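Local coordinates for protein N-terminal cyanobactin protease (Planktothrix agardhii NIES-596, PDB 4H6W) that probably acts, through its subtilisin-like serine protease domain, as an endopeptidase in the maturation of prenylagaramide, a cyanobactin, at residues A[10-16]-A[236-240]; A[111-115]-A[142-146]; A[256-262]-A[279-285]. One frame throughout, in Å; residues are numbered along the deposited sequence.

Contact 1: residues A[10-16]-A[236-240]; sequences LKKLWSE and LLLSL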
# COMPACT_ATOMS: atom_id res chain seq x y z
N LEU A 10 -8.55 -0.83 -13.57
CA LEU A 10 -7.56 0.25 -13.39
C LEU A 10 -7.67 1.33 -14.48
O LEU A 10 -7.70 2.53 -14.15
CB LEU A 10 -6.14 -0.31 -13.27
CG LEU A 10 -5.07 0.74 -12.96
CD1 LEU A 10 -5.46 1.61 -11.77
CD2 LEU A 10 -3.70 0.11 -12.77
N LYS A 11 -7.73 0.92 -15.75
CA LYS A 11 -7.97 1.86 -16.86
C LYS A 11 -9.28 2.65 -16.74
O LYS A 11 -9.29 3.86 -16.92
CB LYS A 11 -7.90 1.16 -18.21
CG LYS A 11 -6.48 0.94 -18.69
CD LYS A 11 -6.42 0.42 -20.12
CE LYS A 11 -4.98 0.31 -20.57
NZ LYS A 11 -4.86 -0.27 -21.94
N LYS A 12 -10.38 1.96 -16.44
CA LYS A 12 -11.67 2.65 -16.28
C LYS A 12 -11.59 3.66 -15.15
O LYS A 12 -12.13 4.76 -15.26
CB LYS A 12 -12.81 1.66 -16.02
CG LYS A 12 -14.20 2.28 -16.18
CD LYS A 12 -15.22 1.57 -15.29
CE LYS A 12 -16.45 2.43 -14.96
NZ LYS A 12 -17.32 1.89 -13.86
N LEU A 13 -10.89 3.28 -14.07
CA LEU A 13 -10.71 4.18 -12.93
C LEU A 13 -9.88 5.39 -13.32
O LEU A 13 -10.28 6.53 -13.05
CB LEU A 13 -10.13 3.45 -11.72
CG LEU A 13 -10.02 4.22 -10.39
CD1 LEU A 13 -11.32 4.93 -9.96
CD2 LEU A 13 -9.51 3.30 -9.28
N TRP A 14 -8.75 5.15 -13.96
CA TRP A 14 -7.92 6.24 -14.52
C TRP A 14 -8.67 7.20 -15.44
O TRP A 14 -8.38 8.40 -15.46
CB TRP A 14 -6.70 5.70 -15.27
CG TRP A 14 -5.58 5.26 -14.39
CD1 TRP A 14 -5.33 5.67 -13.10
CD2 TRP A 14 -4.51 4.38 -14.74
NE1 TRP A 14 -4.19 5.08 -12.63
CE2 TRP A 14 -3.66 4.28 -13.61
CE3 TRP A 14 -4.20 3.66 -15.90
CZ2 TRP A 14 -2.51 3.49 -13.61
CZ3 TRP A 14 -3.05 2.86 -15.90
CH2 TRP A 14 -2.23 2.78 -14.75
N SER A 15 -9.64 6.69 -16.20
CA SER A 15 -10.40 7.54 -17.10
C SER A 15 -11.23 8.56 -16.31
O SER A 15 -11.59 9.61 -16.84
CB SER A 15 -11.28 6.70 -18.04
OG SER A 15 -12.46 6.26 -17.39
N GLU A 16 -11.51 8.23 -15.05
CA GLU A 16 -12.20 9.16 -14.14
C GLU A 16 -11.23 10.06 -13.36
O GLU A 16 -11.52 11.23 -13.13
CB GLU A 16 -13.12 8.39 -13.19
CG GLU A 16 -14.33 7.71 -13.84
CD GLU A 16 -15.47 8.67 -14.19
OE1 GLU A 16 -15.69 9.69 -13.49
OE2 GLU A 16 -16.19 8.39 -15.18
N LEU A 236 -6.77 6.68 -5.46
CA LEU A 236 -7.66 6.91 -6.59
C LEU A 236 -9.10 6.99 -6.13
O LEU A 236 -9.86 7.84 -6.57
CB LEU A 236 -7.49 5.84 -7.67
CG LEU A 236 -6.16 5.88 -8.42
CD1 LEU A 236 -6.16 4.89 -9.57
CD2 LEU A 236 -5.89 7.31 -8.93
N LEU A 237 -9.45 6.11 -5.20
CA LEU A 237 -10.82 6.04 -4.73
C LEU A 237 -11.20 7.26 -3.91
O LEU A 237 -12.34 7.73 -3.98
CB LEU A 237 -11.02 4.75 -3.94
CG LEU A 237 -11.04 3.46 -4.77
CD1 LEU A 237 -11.13 2.26 -3.83
CD2 LEU A 237 -12.20 3.46 -5.76
N LEU A 238 -10.25 7.78 -3.13
CA LEU A 238 -10.48 9.01 -2.38
C LEU A 238 -10.64 10.20 -3.33
O LEU A 238 -11.46 11.08 -3.09
CB LEU A 238 -9.38 9.27 -1.35
CG LEU A 238 -9.33 8.38 -0.09
CD1 LEU A 238 -7.99 8.48 0.64
CD2 LEU A 238 -10.50 8.66 0.85
N SER A 239 -9.85 10.22 -4.41
CA SER A 239 -9.92 11.30 -5.41
C SER A 239 -11.27 11.27 -6.12
O SER A 239 -11.85 12.32 -6.43
CB SER A 239 -8.81 11.16 -6.45
OG SER A 239 -7.54 11.09 -5.83
N LEU A 240 -11.77 10.05 -6.35
CA LEU A 240 -13.05 9.81 -7.00
C LEU A 240 -14.23 10.34 -6.15
O LEU A 240 -15.20 10.91 -6.69
CB LEU A 240 -13.20 8.33 -7.31
CG LEU A 240 -14.50 7.87 -7.97
CD1 LEU A 240 -14.61 8.45 -9.38
CD2 LEU A 240 -14.57 6.35 -8.01
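Start with Leu13: it points from helix 10-16 at segment 236-240 of helix 223-243, and its t,p rotamer sets the two methyls against different partners. Leu13 CD2 lies 3.6 Å from Leu236 CB and 4.4 Å from Leu237 CD2, while Leu13 CD1 is 4.0 Å from Leu240 CD2, so the side chain sits among three leucines of one helical turn. Leu236 (m,t) answers by extending CD1 to 4.0 Å from Leu10 CD1 and to 3.6 Å from Trp14 NE1. Trp14 leaves its helix directed away from the partner, but chi1 near -79° and chi2 near -22° swing the indole back, so that Leu236 CD1 meets the ring obliquely. The indole nitrogen itself is spent on Ile83 O, and His76 packs edge-to-face with the ring. At the far end Leu240, also t,p, brings CD1 to 4.1 Å from Glu16 CB. The segment axes are 10.3 Å apart at 40°, a wide spacing filled by leucine. What results is an N-terminal helix laid against the latter half of the long helix 223-243, the central helix of the subtilisin-like fold, which carries the predicted catalytic Ser224 in its first turn.

Contact 2: residues A[111-115]-A[142-146]; sequences IEQAV and AIQLC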
# COMPACT_ATOMS: atom_id res chain seq x y z
N ILE A 111 4.81 7.34 11.53
CA ILE A 111 3.35 7.39 11.36
C ILE A 111 2.82 8.70 11.97
O ILE A 111 2.09 9.43 11.31
CB ILE A 111 2.64 6.17 11.98
CG1 ILE A 111 3.07 4.90 11.28
CG2 ILE A 111 1.12 6.31 11.85
CD1 ILE A 111 2.77 3.65 12.06
N GLU A 112 3.24 8.99 13.20
CA GLU A 112 2.83 10.21 13.88
C GLU A 112 3.13 11.44 13.02
O GLU A 112 2.30 12.35 12.90
CB GLU A 112 3.49 10.34 15.25
CG GLU A 112 3.04 11.57 16.04
CD GLU A 112 3.74 11.71 17.39
OE1 GLU A 112 4.98 11.89 17.41
OE2 GLU A 112 3.05 11.65 18.43
N GLN A 113 4.30 11.45 12.40
CA GLN A 113 4.69 12.58 11.57
C GLN A 113 3.86 12.65 10.29
O GLN A 113 3.42 13.74 9.88
CB GLN A 113 6.18 12.53 11.27
CG GLN A 113 6.72 13.86 10.78
CD GLN A 113 8.21 13.83 10.51
OE1 GLN A 113 8.81 12.76 10.40
NE2 GLN A 113 8.82 15.03 10.40
N ALA A 114 3.63 11.48 9.67
CA ALA A 114 2.79 11.39 8.48
C ALA A 114 1.40 11.95 8.76
O ALA A 114 0.86 12.72 7.96
CB ALA A 114 2.69 9.95 7.99
N VAL A 115 0.84 11.60 9.92
CA VAL A 115 -0.49 12.10 10.28
C VAL A 115 -0.51 13.63 10.46
O VAL A 115 -1.36 14.31 9.90
CB VAL A 115 -1.04 11.39 11.53
CG1 VAL A 115 -2.34 12.04 11.99
CG2 VAL A 115 -1.26 9.92 11.23
N ALA A 142 0.11 4.81 17.67
CA ALA A 142 0.23 5.39 16.32
C ALA A 142 -0.98 4.99 15.45
O ALA A 142 -1.56 5.83 14.76
CB ALA A 142 1.54 4.96 15.66
N ILE A 143 -1.36 3.71 15.52
CA ILE A 143 -2.53 3.20 14.82
C ILE A 143 -3.81 3.82 15.40
O ILE A 143 -4.76 4.12 14.66
CB ILE A 143 -2.59 1.65 14.90
CG1 ILE A 143 -1.26 1.01 14.44
CG2 ILE A 143 -3.79 1.11 14.15
CD1 ILE A 143 -0.81 1.39 13.04
N GLN A 144 -3.83 4.02 16.71
CA GLN A 144 -4.92 4.73 17.36
C GLN A 144 -5.05 6.17 16.87
O GLN A 144 -6.16 6.65 16.65
CB GLN A 144 -4.75 4.72 18.88
CG GLN A 144 -5.06 3.37 19.50
CD GLN A 144 -4.80 3.34 21.00
OE1 GLN A 144 -4.68 4.37 21.66
NE2 GLN A 144 -4.70 2.13 21.54
N LEU A 145 -3.91 6.84 16.70
CA LEU A 145 -3.88 8.19 16.16
C LEU A 145 -4.53 8.23 14.77
O LEU A 145 -5.33 9.13 14.48
CB LEU A 145 -2.45 8.72 16.10
CG LEU A 145 -2.27 10.18 15.66
CD1 LEU A 145 -2.69 11.13 16.77
CD2 LEU A 145 -0.85 10.47 15.23
N CYS A 146 -4.21 7.24 13.94
CA CYS A 146 -4.79 7.13 12.59
C CYS A 146 -6.30 6.94 12.63
O CYS A 146 -7.02 7.56 11.84
CB CYS A 146 -4.17 5.96 11.83
SG CYS A 146 -2.43 6.16 11.43
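Ile111, Leu145 and Val115 carry most of this interface between two nearly parallel helical segments, whose axes come within 9.5 Å at 19°. The CA-to-CB bond of Ile111 points toward the neighbouring helix. Ile111 CD1 lies 4.0 Å from Ala142 CB and 4.3 Å from Ile143 CD1, and Ile111 CG2 is 3.6 Å from Cys146 SG. The small alanine lets the backbones draw close here, with Glu112 CA and Ala142 CA 6.0 Å apart. Both helices lie on the same side of the central parallel sheet, in the alternating strand and helix order of the subtilisin-like alpha/beta fold: helix 104-116 leads into strand 121-124, and helix 137-148 makes the beta-alpha-beta crossover from that strand to its neighbour 152-156. Ile111, Val115 and Cys146 therefore share Ile122 of the sheet as a floor. Leu145 works nearer the solvent side. In the t,p rotamer Leu145 CD2 comes to 3.8 Å from Val115 CB and 3.9 Å from Glu112 CA, filling the gap between these two residues, and the CG of Glu112 packs 4.1 Å from the same Leu145 methyl before its carboxylate turns outward. Beneath Leu145, on the sheet side, Val115 CG2 rests 3.9 Å from Cys146 SG.

Contact 3: residues A[256-262]-A[279-285]; sequences ALLASAT and KLNILDA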
# COMPACT_ATOMS: atom_id res chain seq x y z
N ALA A 256 -14.71 -0.79 1.70
CA ALA A 256 -15.08 -1.02 0.31
C ALA A 256 -14.07 -1.95 -0.36
O ALA A 256 -14.45 -2.92 -1.01
CB ALA A 256 -15.17 0.31 -0.44
N LEU A 257 -12.78 -1.67 -0.18
CA LEU A 257 -11.72 -2.54 -0.68
C LEU A 257 -11.83 -3.96 -0.13
O LEU A 257 -11.68 -4.92 -0.88
CB LEU A 257 -10.32 -1.97 -0.39
CG LEU A 257 -9.89 -0.76 -1.23
CD1 LEU A 257 -8.61 -0.15 -0.67
CD2 LEU A 257 -9.69 -1.14 -2.70
N LEU A 258 -12.10 -4.09 1.17
CA LEU A 258 -12.25 -5.42 1.77
C LEU A 258 -13.52 -6.14 1.32
O LEU A 258 -13.48 -7.33 0.99
CB LEU A 258 -12.19 -5.35 3.30
CG LEU A 258 -10.83 -5.09 3.96
CD1 LEU A 258 -10.97 -4.87 5.46
CD2 LEU A 258 -9.86 -6.24 3.70
N ALA A 259 -14.64 -5.40 1.30
CA ALA A 259 -15.96 -5.94 0.95
C ALA A 259 -16.05 -6.34 -0.53
O ALA A 259 -16.83 -7.21 -0.90
CB ALA A 259 -17.03 -4.92 1.28
N SER A 260 -15.26 -5.69 -1.37
CA SER A 260 -15.24 -5.99 -2.79
C SER A 260 -14.20 -7.05 -3.19
O SER A 260 -14.12 -7.42 -4.36
CB SER A 260 -14.97 -4.71 -3.56
OG SER A 260 -13.63 -4.28 -3.38
N ALA A 261 -13.39 -7.55 -2.25
CA ALA A 261 -12.39 -8.55 -2.61
C ALA A 261 -13.04 -9.84 -3.14
O ALA A 261 -13.98 -10.35 -2.53
CB ALA A 261 -11.48 -8.85 -1.43
N THR A 262 -12.58 -10.37 -4.28
CA THR A 262 -13.18 -11.59 -4.82
C THR A 262 -12.49 -12.83 -4.28
O THR A 262 -11.28 -13.00 -4.49
CB THR A 262 -13.24 -11.65 -6.38
OG1 THR A 262 -11.92 -11.75 -6.92
CG2 THR A 262 -13.88 -10.43 -6.96
N LYS A 279 -9.16 -11.27 -3.43
CA LYS A 279 -8.38 -10.55 -4.44
C LYS A 279 -8.88 -9.14 -4.67
O LYS A 279 -10.09 -8.92 -4.75
CB LYS A 279 -8.40 -11.29 -5.77
CG LYS A 279 -7.82 -12.70 -5.72
CD LYS A 279 -7.80 -13.34 -7.10
CE LYS A 279 -9.03 -14.18 -7.36
NZ LYS A 279 -8.84 -14.97 -8.61
N LEU A 280 -7.95 -8.20 -4.78
CA LEU A 280 -8.26 -6.82 -5.13
C LEU A 280 -9.17 -6.75 -6.35
O LEU A 280 -8.88 -7.35 -7.39
CB LEU A 280 -6.97 -6.05 -5.42
CG LEU A 280 -7.11 -4.67 -6.08
CD1 LEU A 280 -7.68 -3.65 -5.11
CD2 LEU A 280 -5.75 -4.24 -6.62
N ASN A 281 -10.27 -6.01 -6.21
CA ASN A 281 -11.29 -5.92 -7.25
C ASN A 281 -11.77 -4.49 -7.34
O ASN A 281 -12.70 -4.09 -6.63
CB ASN A 281 -12.46 -6.87 -6.95
CG ASN A 281 -13.49 -6.95 -8.07
OD1 ASN A 281 -13.75 -5.98 -8.80
ND2 ASN A 281 -14.08 -8.12 -8.21
N ILE A 282 -11.14 -3.75 -8.24
CA ILE A 282 -11.33 -2.30 -8.34
C ILE A 282 -12.78 -1.90 -8.68
O ILE A 282 -13.36 -1.01 -8.03
CB ILE A 282 -10.35 -1.68 -9.37
CG1 ILE A 282 -8.89 -1.94 -8.95
CG2 ILE A 282 -10.62 -0.19 -9.56
CD1 ILE A 282 -7.86 -1.33 -9.89
N LEU A 283 -13.36 -2.57 -9.68
CA LEU A 283 -14.70 -2.22 -10.18
C LEU A 283 -15.75 -2.36 -9.09
O LEU A 283 -16.57 -1.47 -8.88
CB LEU A 283 -15.07 -3.04 -11.41
CG LEU A 283 -14.27 -2.65 -12.64
CD1 LEU A 283 -14.68 -3.46 -13.87
CD2 LEU A 283 -14.41 -1.15 -12.89
N ASP A 284 -15.68 -3.48 -8.39
CA ASP A 284 -16.55 -3.75 -7.26
C ASP A 284 -16.27 -2.83 -6.06
O ASP A 284 -17.21 -2.40 -5.38
CB ASP A 284 -16.48 -5.22 -6.89
CG ASP A 284 -17.04 -6.13 -7.99
OD1 ASP A 284 -17.66 -5.62 -8.95
OD2 ASP A 284 -16.88 -7.36 -7.89
N ALA A 285 -15.00 -2.48 -5.83
CA ALA A 285 -14.64 -1.47 -4.82
C ALA A 285 -15.33 -0.12 -5.07
O ALA A 285 -15.90 0.49 -4.15
CB ALA A 285 -13.13 -1.30 -4.75
O HOH W 1 -11.08 -5.23 -3.73
O HOH W 2 -11.00 -9.47 -8.53
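Two backbone hydrogen bonds tie these segments together: Thr262 N donates to Lys279 O and Lys279 N donates to Thr262 O, each 2.9 Å long. They make Thr262 and Lys279 a hydrogen-bonded antiparallel pair, a single bridge rather than a ribbon, and Ala261 CA adds a CA-H...O contact to Lys279 O at 3.2 Å. Two waters extend the link. Water 1 donates to Ser260 OG and accepts from Asn281 N, both at 2.7 Å; water 2 joins Thr262 OG1, 2.9 Å away, to Leu280 O, to which it donates at 3.2 Å. Just beyond, Asn281 serves as N-cap of the last modelled helix, its OD1 accepting from Asp284 N at 3.2 Å. This is the C-terminal end of the subtilisin-like domain: a loop containing the disulfide Cys264-Cys275 joins the last two helices, 250-259 and 282-289, and the backbone bridge pins its two ends together. Beyond the polar links comes close packing. Ser260 presses against the first turn of the new helix, its CB 3.7 Å from Asp284 CB, and Ala256 CB approaches Ala285 O at 3.8 Å. Leu257 starts out away from the partner, yet its CD2 comes back to make apolar contacts at 4.0 Å with both Leu280 CD1 and Ala285 CB, and Leu257 also packs on Val230 and Ala234 of helix 223-243.

Contacts 1 and 3 adjoin, their centres 14 Å apart, and share one apolar layer: Leu13 CD2 lies 3.7 Å from Ile282 CG2, and Leu237 CD1 lies 3.9 Å from Leu257 CD2. Together they gather the N-terminal helix and the last two helices round helix 223-243, which carries Ser224, the predicted nucleophile, near its start; both contacts themselves lie away from the predicted charge-relay residues. Contact 2 is separate, with its centre 26 Å from that of contact 1 and 25 Å from that of contact 3, the nearest atoms being about 11 and 13 Å away. It comes closer to the site: the Ile111 and Asp29 side chains are about 12 Å apart. Along the chain, contact 1 encloses contact 2, and contact 3 follows both.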